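Adenosine deaminase (PDB 4GXW) probably deaminates adenine or a related purine by zinc-dependent hydrolysis, as a member of the adenosine and AMP deaminase family of amidohydrolases. Local coordinates at residues Gly7-Ala12 / Val265-Tyr270; Ala24-Leu29 / Ala326-Phe331; Val32-His37 / Val261-Pro266; Pro298-Pro303 / Ser311-Leu316. All blocks are in the same frame, centred on the assembly; numbering follows the deposited sequence.

Contacts 3 and 4 build the zinc site, contact 1 packs beside it and contact 2 lies farther out, on the flank of the barrel. Contact 3 (32-37 with 261-266) and contact 4 (298-303 with 311-316) have centres about 8 Å apart and share the zinc ion and its bound water; they are joined by Glu33 with Thr300 and by the Leu34 N to Asn299 OD1 pair, 2.8 Å. Contact 1 reuses Val265 and Pro266 of contact 3, and its centre lies about 10 Å from that of contact 4; the two touch, Val265 CG1 lying 3.5 Å from Asp301 CB. Contact 2 is remote from the zinc but backs on to contact 4, Leu328 O lying 3.5 Å from Trp314 CZ3.

Contact 1 of 4, residues Gly7-Ala12 / Val265-Tyr270; sequences GNVPAA and VPTNSY
Val9 overlaps Thr267 through a single pair of methyl groups, CG1 of the valine lying 4.1 Å from CG2 of the threonine, with the two side chains crossing at about a right angle. Beside this pair the backbone of Gly7 comes close as well, its CA 4.5 Å from the same Thr267 CG2. The threonine methyl therefore faces a small apolar surface made partly of side chain and partly of main chain. Gly7 has a positive phi (66°) and, having no side chain, brings its main chain itself near that methyl.

The two branches of Thr267 are used for different purposes. With chi1 at 55°, OG1 sits between the backbone N and the carbonyl carbon, while CG2 is left to meet the N-terminal segment; the hydroxyl is engaged by His306 ND1. Thr267 belongs to a type I beta turn running from Val265 to Asn268, closed by the bond from Asn268 N to Val265 O, 3.0 Å. Asn268 then takes the N-cap position of helix 269-274, its OD1 accepting from Tyr271 N.

Leu316 of helix 310-319 touches both Val9 and Thr267, and Leu272 and Trp280 also pack on Val9, so this slight contact is part of a larger buried cluster. It joins the N-terminal segment to the loop that follows strand 261-264. The side chain of Thr267 is about 5 Å from that of the zinc ligand Asp301, which places the turn among the strand-to-helix loops that surround the metal site of a TIM-barrel amidohydrolase.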
# COMPACT_ATOMS: atom_id res chain seq x y z
N GLY A 7 6.80 11.97 -6.34
CA GLY A 7 5.40 12.18 -6.04
C GLY A 7 4.96 13.64 -6.09
O GLY A 7 3.88 13.98 -5.62
N ASN A 8 5.81 14.49 -6.65
CA ASN A 8 5.55 15.93 -6.69
C ASN A 8 5.21 16.52 -5.32
O ASN A 8 4.42 17.45 -5.21
CB ASN A 8 4.44 16.27 -7.70
CG ASN A 8 4.80 15.86 -9.12
OD1 ASN A 8 5.97 15.76 -9.47
ND2 ASN A 8 3.78 15.61 -9.93
N VAL A 9 5.81 15.95 -4.28
CA VAL A 9 5.64 16.46 -2.92
C VAL A 9 6.46 17.75 -2.77
O VAL A 9 7.32 18.04 -3.62
CB VAL A 9 6.07 15.41 -1.87
CG1 VAL A 9 5.33 14.09 -2.10
CG2 VAL A 9 7.59 15.19 -1.90
N PRO A 10 6.20 18.54 -1.72
CA PRO A 10 7.00 19.75 -1.53
C PRO A 10 8.51 19.47 -1.46
O PRO A 10 8.93 18.43 -0.95
CB PRO A 10 6.51 20.27 -0.17
CG PRO A 10 5.08 19.84 -0.12
CD PRO A 10 5.04 18.49 -0.81
N ALA A 11 9.31 20.38 -2.00
CA ALA A 11 10.75 20.20 -2.04
C ALA A 11 11.28 20.05 -0.62
O ALA A 11 10.77 20.67 0.31
CB ALA A 11 11.42 21.36 -2.75
N ALA A 12 12.29 19.20 -0.45
CA ALA A 12 12.89 18.97 0.86
C ALA A 12 13.45 20.27 1.44
O ALA A 12 14.06 21.06 0.73
CB ALA A 12 13.97 17.92 0.77
N VAL A 265 2.29 5.75 4.26
CA VAL A 265 2.36 6.20 2.88
C VAL A 265 2.82 7.66 2.89
O VAL A 265 2.03 8.56 3.19
CB VAL A 265 0.96 6.07 2.21
CG1 VAL A 265 1.01 6.56 0.77
CG2 VAL A 265 0.45 4.63 2.29
N PRO A 266 4.10 7.89 2.58
CA PRO A 266 4.58 9.28 2.59
C PRO A 266 3.80 10.20 1.66
O PRO A 266 3.59 11.37 1.99
CB PRO A 266 6.07 9.15 2.19
CG PRO A 266 6.28 7.72 1.79
CD PRO A 266 5.18 6.91 2.41
N THR A 267 3.32 9.67 0.54
CA THR A 267 2.53 10.47 -0.40
C THR A 267 1.04 10.54 -0.08
O THR A 267 0.25 10.88 -0.96
CB THR A 267 2.71 9.95 -1.84
OG1 THR A 267 2.37 8.55 -1.88
CG2 THR A 267 4.15 10.13 -2.28
N ASN A 268 0.64 10.22 1.16
CA ASN A 268 -0.77 10.29 1.54
C ASN A 268 -1.42 11.60 1.09
O ASN A 268 -0.94 12.68 1.43
CB ASN A 268 -0.91 10.14 3.05
CG ASN A 268 -2.35 10.23 3.52
OD1 ASN A 268 -2.76 11.23 4.11
ND2 ASN A 268 -3.13 9.17 3.27
N SER A 269 -2.49 11.51 0.30
CA SER A 269 -3.07 12.69 -0.32
C SER A 269 -3.65 13.66 0.70
O SER A 269 -3.55 14.88 0.54
CB SER A 269 -4.15 12.32 -1.33
OG SER A 269 -3.62 11.51 -2.37
N TYR A 270 -4.31 13.11 1.73
CA TYR A 270 -4.95 13.95 2.73
C TYR A 270 -3.97 14.93 3.36
O TYR A 270 -4.25 16.13 3.44
CB TYR A 270 -5.65 13.10 3.80
CG TYR A 270 -6.24 13.93 4.94
CD1 TYR A 270 -7.47 14.57 4.81
CD2 TYR A 270 -5.55 14.07 6.14
CE1 TYR A 270 -7.98 15.33 5.86
CE2 TYR A 270 -6.05 14.82 7.18
CZ TYR A 270 -7.26 15.45 7.04
OH TYR A 270 -7.76 16.18 8.08

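Contact 2 of 4, residues Ala24-Leu29 / Ala326-Phe331; sequences AFFHAL and ADLKQF
Leu328, Phe26 and Leu29 have the most surface buried in this helix-to-helix packing on the outside of the TIM-barrel fold, between the end of helix 20-28 and the early turns of helix 325-338. Leu328 reaches across with one methyl, CD2, and is the residue of the second helix that does the touching. Phe26 receives that methyl at the rim of its ring, close to the ring plane, so the contact is made at an edge and the two side chains cross nearly at right angles. Phe25 offers CE2 more distantly, 4.4 Å from the same CD2, and again meets it at an edge.

Leu29 is the first residue to leave helical geometry; its CB is directed to the other helix, but the side chain stops short of contact. In the conformer described, one of two, its CD2 lies over the rim of one face of Phe25. Around these side chains, Leu360 of helix 343-371 packs on Phe25, Phe357 on Leu29 and Phe323 on Leu328, giving the junction a largely apolar surround. Its closest approach is Phe26 CE1 to Leu328 CD2, at 3.6 Å.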
# COMPACT_ATOMS: atom_id res chain seq x y z
N ALA A 24 20.83 4.84 -5.99
CA ALA A 24 21.25 3.47 -6.19
C ALA A 24 20.98 2.65 -4.93
O ALA A 24 20.54 1.50 -5.01
CB ALA A 24 22.73 3.41 -6.57
N PHE A 25 21.24 3.25 -3.76
CA PHE A 25 20.96 2.61 -2.48
C PHE A 25 19.47 2.30 -2.33
O PHE A 25 19.11 1.17 -2.05
CB PHE A 25 21.46 3.48 -1.31
CG PHE A 25 21.07 2.96 0.05
CD1 PHE A 25 21.78 1.94 0.65
CD2 PHE A 25 19.99 3.51 0.72
CE1 PHE A 25 21.42 1.46 1.90
CE2 PHE A 25 19.62 3.04 1.97
CZ PHE A 25 20.34 2.01 2.56
N PHE A 26 18.62 3.30 -2.54
CA PHE A 26 17.19 3.08 -2.33
C PHE A 26 16.64 2.05 -3.30
O PHE A 26 15.77 1.25 -2.94
CB PHE A 26 16.41 4.40 -2.44
CG PHE A 26 16.79 5.41 -1.40
CD1 PHE A 26 16.78 5.07 -0.05
CD2 PHE A 26 17.20 6.69 -1.76
CE1 PHE A 26 17.15 5.99 0.92
CE2 PHE A 26 17.56 7.62 -0.80
CZ PHE A 26 17.54 7.26 0.54
N HIS A 27 17.16 2.06 -4.52
CA HIS A 27 16.75 1.09 -5.53
C HIS A 27 17.15 -0.34 -5.19
O HIS A 27 16.34 -1.26 -5.35
CB HIS A 27 17.30 1.48 -6.91
CG HIS A 27 16.79 0.61 -8.02
ND1 HIS A 27 15.65 0.91 -8.73
CD2 HIS A 27 17.24 -0.57 -8.50
CE1 HIS A 27 15.42 -0.04 -9.62
NE2 HIS A 27 16.37 -0.95 -9.49
N ALA A 28 18.39 -0.52 -4.73
CA ALA A 28 18.94 -1.84 -4.44
C ALA A 28 18.34 -2.50 -3.20
O ALA A 28 18.37 -3.72 -3.06
CB ALA A 28 20.45 -1.76 -4.31
N LEU A 29 17.81 -1.68 -2.28
CA LEU A 29 17.23 -2.18 -1.03
C LEU A 29 16.21 -3.28 -1.29
O LEU A 29 15.27 -3.09 -2.06
CB LEU A 29 16.49 -1.05 -0.29
CG LEU A 29 17.26 0.04 0.45
CD1 LEU A 29 16.30 0.89 1.26
CD2 LEU A 29 18.32 -0.57 1.33
N ALA A 326 19.95 3.75 9.51
CA ALA A 326 19.62 2.79 10.56
C ALA A 326 18.11 2.65 10.75
O ALA A 326 17.60 1.54 10.91
CB ALA A 326 20.29 3.18 11.87
N ASP A 327 17.38 3.77 10.74
CA ASP A 327 15.92 3.72 10.80
C ASP A 327 15.34 2.91 9.64
O ASP A 327 14.41 2.11 9.82
CB ASP A 327 15.31 5.13 10.76
CG ASP A 327 15.57 5.92 12.02
OD1 ASP A 327 15.63 5.32 13.12
OD2 ASP A 327 15.70 7.16 11.92
N LEU A 328 15.86 3.13 8.43
CA LEU A 328 15.40 2.39 7.26
C LEU A 328 15.63 0.88 7.40
O LEU A 328 14.79 0.09 6.98
CB LEU A 328 16.02 2.94 5.96
CG LEU A 328 15.21 4.01 5.22
CD1 LEU A 328 14.81 5.17 6.13
CD2 LEU A 328 15.98 4.52 4.00
N LYS A 329 16.75 0.48 8.00
CA LYS A 329 16.96 -0.94 8.26
C LYS A 329 15.85 -1.51 9.14
O LYS A 329 15.32 -2.60 8.89
CB LYS A 329 18.33 -1.19 8.90
CG LYS A 329 18.70 -2.67 8.97
CD LYS A 329 20.06 -2.89 9.60
CE LYS A 329 20.39 -4.38 9.68
NZ LYS A 329 21.75 -4.60 10.25
N GLN A 330 15.48 -0.76 10.18
CA GLN A 330 14.38 -1.17 11.04
C GLN A 330 13.06 -1.24 10.28
O GLN A 330 12.28 -2.17 10.48
CB GLN A 330 14.26 -0.26 12.27
CG GLN A 330 15.42 -0.41 13.23
CD GLN A 330 15.71 -1.87 13.57
OE1 GLN A 330 14.81 -2.60 14.00
NE2 GLN A 330 16.96 -2.29 13.37
N PHE A 331 12.80 -0.28 9.39
CA PHE A 331 11.58 -0.32 8.59
C PHE A 331 11.54 -1.58 7.71
O PHE A 331 10.47 -2.17 7.53
CB PHE A 331 11.44 0.91 7.69
CG PHE A 331 11.35 2.22 8.41
CD1 PHE A 331 10.99 2.31 9.75
CD2 PHE A 331 11.66 3.39 7.73
CE1 PHE A 331 10.91 3.54 10.38
CE2 PHE A 331 11.59 4.62 8.36
CZ PHE A 331 11.23 4.70 9.69

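Contact 3 of 4, residues Val32-His37 / Val261-Pro266; sequences VELHCH and VFTVVP. With ZN (zinc ion), chain C.
The zinc site of the adenosine deaminase family contains this contact, which brings the His-X-His segment after the first barrel strand beside the C-terminal end of strand 261-264. His35 and His37 both bind the zinc ion through NE2, at 2.2 Å for His35 and 2.1 Å for His37. A water molecule binds it too, 2.0 Å from the metal, and His216 and Asp301 complete the site.

His35 is gripped at both ring nitrogens. While NE2 holds the zinc, ND1 donates a hydrogen bond to Thr263 OG1, 2.9 Å away, with an angle of 147° at the hydrogen; the acceptor is tilted 18° out of the ring plane. Since ND1 carries the proton, NE2 has its lone pair for the metal. Thr263 OG1 is in turn bonded to Asp240 OD1, so a second shell of threonine and aspartate orients the ligand and may also enrich the electron density of the imidazole. The torsion of His35, with CG anti to the backbone N (chi1 -171°), carries the ring toward the strand.

Over one face of that ring lies Val265 CG2, 4.0 Å from the centroid in a CH-pi contact, which together with the two bonds helps to fix the ring's rotation. The other branch of Thr263, CG2, packs against Leu34 CB at 3.9 Å, so the apolar arm of the threonine meets the neighbouring residue of the metal segment.

Strand 31-33 pairs with strand 110-117 through Glu33, strand 295-298 places His297 against Leu34, and helix 343-371 packs on Val32 through Trp349 and Trp353.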
# COMPACT_ATOMS: atom_id res chain seq x y z
N VAL A 32 9.64 -5.47 0.90
CA VAL A 32 8.28 -5.96 0.75
C VAL A 32 7.39 -4.74 0.56
O VAL A 32 7.74 -3.62 0.97
CB VAL A 32 7.78 -6.79 1.95
CG1 VAL A 32 8.73 -7.94 2.24
CG2 VAL A 32 7.62 -5.92 3.18
N GLU A 33 6.25 -4.95 -0.08
CA GLU A 33 5.21 -3.92 -0.16
C GLU A 33 3.94 -4.53 0.44
O GLU A 33 3.50 -5.61 0.02
CB GLU A 33 4.95 -3.43 -1.58
CG GLU A 33 3.87 -2.35 -1.64
CD GLU A 33 4.02 -1.40 -2.80
OE1 GLU A 33 4.01 -1.87 -3.97
OE2 GLU A 33 4.14 -0.18 -2.55
N LEU A 34 3.36 -3.82 1.42
CA LEU A 34 2.20 -4.31 2.15
C LEU A 34 0.98 -3.42 1.99
O LEU A 34 -0.09 -3.74 2.51
CB LEU A 34 2.52 -4.42 3.65
CG LEU A 34 3.66 -5.34 4.06
CD1 LEU A 34 3.83 -5.32 5.57
CD2 LEU A 34 3.39 -6.76 3.57
N HIS A 35 1.12 -2.31 1.27
CA HIS A 35 0.02 -1.35 1.11
C HIS A 35 0.04 -0.78 -0.30
O HIS A 35 0.74 0.20 -0.59
CB HIS A 35 0.12 -0.23 2.16
CG HIS A 35 -1.08 0.68 2.21
ND1 HIS A 35 -1.45 1.34 3.37
CD2 HIS A 35 -1.97 1.06 1.27
CE1 HIS A 35 -2.53 2.06 3.13
NE2 HIS A 35 -2.88 1.90 1.86
N CYS A 36 -0.72 -1.42 -1.18
CA CYS A 36 -0.81 -1.00 -2.57
C CYS A 36 -2.14 -1.45 -3.14
O CYS A 36 -2.49 -2.62 -3.05
CB CYS A 36 0.32 -1.63 -3.39
SG CYS A 36 0.33 -1.03 -5.09
N HIS A 37 -2.87 -0.51 -3.73
CA HIS A 37 -4.13 -0.83 -4.38
C HIS A 37 -3.88 -1.14 -5.85
O HIS A 37 -3.31 -0.32 -6.58
CB HIS A 37 -5.14 0.32 -4.23
CG HIS A 37 -5.40 0.68 -2.80
ND1 HIS A 37 -6.45 0.17 -2.07
CD2 HIS A 37 -4.71 1.48 -1.95
CE1 HIS A 37 -6.40 0.64 -0.84
NE2 HIS A 37 -5.35 1.44 -0.74
N VAL A 261 2.32 -3.76 13.41
CA VAL A 261 2.93 -3.04 12.28
C VAL A 261 1.91 -2.10 11.61
O VAL A 261 0.77 -2.48 11.36
CB VAL A 261 3.55 -4.00 11.23
CG1 VAL A 261 4.08 -3.22 10.04
CG2 VAL A 261 4.67 -4.84 11.86
N PHE A 262 2.35 -0.87 11.34
CA PHE A 262 1.54 0.15 10.67
C PHE A 262 2.12 0.39 9.28
O PHE A 262 3.29 0.76 9.15
CB PHE A 262 1.59 1.46 11.46
CG PHE A 262 0.91 1.39 12.80
CD1 PHE A 262 1.53 0.76 13.87
CD2 PHE A 262 -0.33 1.96 12.98
CE1 PHE A 262 0.89 0.69 15.11
CE2 PHE A 262 -0.98 1.89 14.22
CZ PHE A 262 -0.36 1.25 15.28
N THR A 263 1.31 0.20 8.24
CA THR A 263 1.77 0.53 6.91
C THR A 263 1.55 2.02 6.73
O THR A 263 0.50 2.55 7.08
CB THR A 263 1.06 -0.31 5.81
OG1 THR A 263 -0.31 0.09 5.70
CG2 THR A 263 1.14 -1.80 6.12
N VAL A 264 2.56 2.72 6.22
CA VAL A 264 2.47 4.17 6.08
C VAL A 264 2.80 4.58 4.65
O VAL A 264 3.48 3.86 3.91
CB VAL A 264 3.38 4.92 7.10
CG1 VAL A 264 2.98 4.56 8.55
CG2 VAL A 264 4.86 4.61 6.83
N VAL A 265 2.29 5.75 4.26
CA VAL A 265 2.36 6.20 2.88
C VAL A 265 2.82 7.66 2.89
O VAL A 265 2.03 8.56 3.19
CB VAL A 265 0.96 6.07 2.21
CG1 VAL A 265 1.01 6.56 0.77
CG2 VAL A 265 0.45 4.63 2.29
N PRO A 266 4.10 7.89 2.58
CA PRO A 266 4.58 9.28 2.59
C PRO A 266 3.80 10.20 1.66
O PRO A 266 3.59 11.37 1.99
CB PRO A 266 6.07 9.15 2.19
CG PRO A 266 6.28 7.72 1.79
CD PRO A 266 5.18 6.91 2.41
ZN ZN C . -4.64 2.61 0.83
O HOH W 1 -4.92 4.50 1.31

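Contact 4 of 4, residues Pro298-Pro303 / Ser311-Leu316; sequences PNTDDP and SEAWEL. With ZN (zinc ion), chain C.
The extended chain leaving strand 295-298 runs past helix 310-319, with Thr300 CA 6.0 Å from Ala313 CA, and then makes a classic gamma turn centred on Asp301 (phi 70°, psi -70°), closed by the bond from Asp302 N to Thr300 O.

Pro298 and Trp314 carry the packing. The two side chains cross at about a right angle, and CG of the proline sits over the centre of the indole's face, 3.6 Å from the centroid of the six-membered ring, a CH-pi contact; CD of the same proline lies above the benzene part near CZ2. The edge of the indole is occupied as well. Water 2 accepts from Trp314 NE1 at 2.9 Å and donates to Pro298 O at 2.8 Å, so one buried polar group on each side is satisfied through the same molecule, and the indole is held both at a face and at its N-H.

Farther along, Ala313 CB packs against the backbone, 3.9 Å from Asn299 O, and meets Thr300 CG2. Thr300 turns its methyl to the helix while OG1 is held by Glu33 OE2; the CB of Asn299 is directed away from the helix, and its OD1 is bonded to Leu34 N. These bonds probably help to position the peptide ahead of Asp301, whose OD1 binds zinc at 2.2 Å and whose OD2 accepts from the metal-bound water at 2.6 Å.

Helix 325-338 backs this packing, Phe331 touching both Pro298 and Trp314 and Leu328 also meeting the indole, while helix 20-28 lies against Ser311 and Glu315 and strand 31-33 adjoins Asn299 through Glu33.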
# COMPACT_ATOMS: atom_id res chain seq x y z
N PRO A 298 7.06 1.82 5.09
CA PRO A 298 6.61 2.72 4.02
C PRO A 298 6.20 1.99 2.74
O PRO A 298 6.77 0.95 2.41
CB PRO A 298 7.85 3.58 3.76
CG PRO A 298 8.98 2.63 4.02
CD PRO A 298 8.53 1.78 5.18
N ASN A 299 5.22 2.56 2.03
CA ASN A 299 4.61 1.93 0.88
C ASN A 299 4.14 3.00 -0.11
O ASN A 299 4.08 4.18 0.25
CB ASN A 299 3.41 1.10 1.32
CG ASN A 299 3.81 -0.12 2.10
OD1 ASN A 299 4.07 -1.16 1.52
ND2 ASN A 299 3.86 -0.01 3.44
N THR A 300 3.76 2.58 -1.32
CA THR A 300 3.34 3.49 -2.38
C THR A 300 1.84 3.81 -2.42
O THR A 300 1.47 4.89 -2.88
CB THR A 300 3.79 3.02 -3.79
OG1 THR A 300 3.19 1.75 -4.10
CG2 THR A 300 5.31 2.90 -3.89
N ASP A 301 1.00 2.88 -1.96
CA ASP A 301 -0.48 3.02 -1.94
C ASP A 301 -1.10 3.00 -3.34
O ASP A 301 -1.78 2.03 -3.70
CB ASP A 301 -0.91 4.29 -1.15
CG ASP A 301 -2.32 4.20 -0.52
OD1 ASP A 301 -3.05 3.17 -0.53
OD2 ASP A 301 -2.71 5.24 0.07
N ASP A 302 -0.86 4.04 -4.12
CA ASP A 302 -1.36 4.13 -5.50
C ASP A 302 -0.21 4.61 -6.37
O ASP A 302 -0.16 5.79 -6.75
CB ASP A 302 -2.55 5.11 -5.60
CG ASP A 302 -3.67 4.77 -4.66
OD1 ASP A 302 -4.43 3.82 -4.94
OD2 ASP A 302 -3.81 5.45 -3.62
N PRO A 303 0.74 3.71 -6.68
CA PRO A 303 2.03 4.15 -7.24
C PRO A 303 1.91 4.92 -8.55
O PRO A 303 2.62 5.91 -8.73
CB PRO A 303 2.80 2.83 -7.44
CG PRO A 303 1.74 1.76 -7.41
CD PRO A 303 0.72 2.26 -6.44
N SER A 311 11.14 2.53 -4.76
CA SER A 311 12.43 3.17 -4.45
C SER A 311 12.25 4.62 -3.99
O SER A 311 12.98 5.09 -3.10
CB SER A 311 13.38 3.10 -5.65
OG SER A 311 13.63 1.75 -6.00
N GLU A 312 11.29 5.31 -4.59
CA GLU A 312 11.00 6.69 -4.24
C GLU A 312 10.30 6.82 -2.89
O GLU A 312 10.54 7.78 -2.15
CB GLU A 312 10.15 7.34 -5.34
CG GLU A 312 10.91 7.63 -6.63
CD GLU A 312 10.01 8.10 -7.76
OE1 GLU A 312 8.88 7.57 -7.88
OE2 GLU A 312 10.41 9.01 -8.52
N ALA A 313 9.43 5.87 -2.56
CA ALA A 313 8.77 5.90 -1.27
C ALA A 313 9.78 5.78 -0.13
O ALA A 313 9.72 6.51 0.85
CB ALA A 313 7.69 4.82 -1.18
N TRP A 314 10.74 4.87 -0.30
CA TRP A 314 11.83 4.72 0.65
C TRP A 314 12.71 5.98 0.70
O TRP A 314 13.07 6.45 1.79
CB TRP A 314 12.63 3.44 0.33
CG TRP A 314 11.88 2.24 0.79
CD1 TRP A 314 10.85 1.62 0.15
CD2 TRP A 314 12.03 1.58 2.06
NE1 TRP A 314 10.37 0.59 0.92
CE2 TRP A 314 11.07 0.54 2.09
CE3 TRP A 314 12.89 1.74 3.15
CZ2 TRP A 314 10.95 -0.32 3.19
CZ3 TRP A 314 12.76 0.89 4.23
CH2 TRP A 314 11.80 -0.12 4.24
N GLU A 315 13.03 6.54 -0.46
CA GLU A 315 13.80 7.78 -0.53
C GLU A 315 13.17 8.91 0.30
O GLU A 315 13.86 9.58 1.06
CB GLU A 315 13.95 8.23 -1.99
CG GLU A 315 14.57 9.61 -2.14
CD GLU A 315 14.68 10.05 -3.59
OE1 GLU A 315 14.79 9.17 -4.47
OE2 GLU A 315 14.66 11.28 -3.85
N LEU A 316 11.85 9.09 0.17
CA LEU A 316 11.16 10.16 0.89
C LEU A 316 11.32 10.07 2.40
O LEU A 316 11.42 11.09 3.08
CB LEU A 316 9.67 10.19 0.52
CG LEU A 316 9.34 10.68 -0.88
CD1 LEU A 316 7.84 10.56 -1.14
CD2 LEU A 316 9.80 12.12 -1.09
ZN ZN C . -4.64 2.61 0.83
O HOH W 2 7.84 -0.87 0.59
O HOH W 1 -4.92 4.50 1.31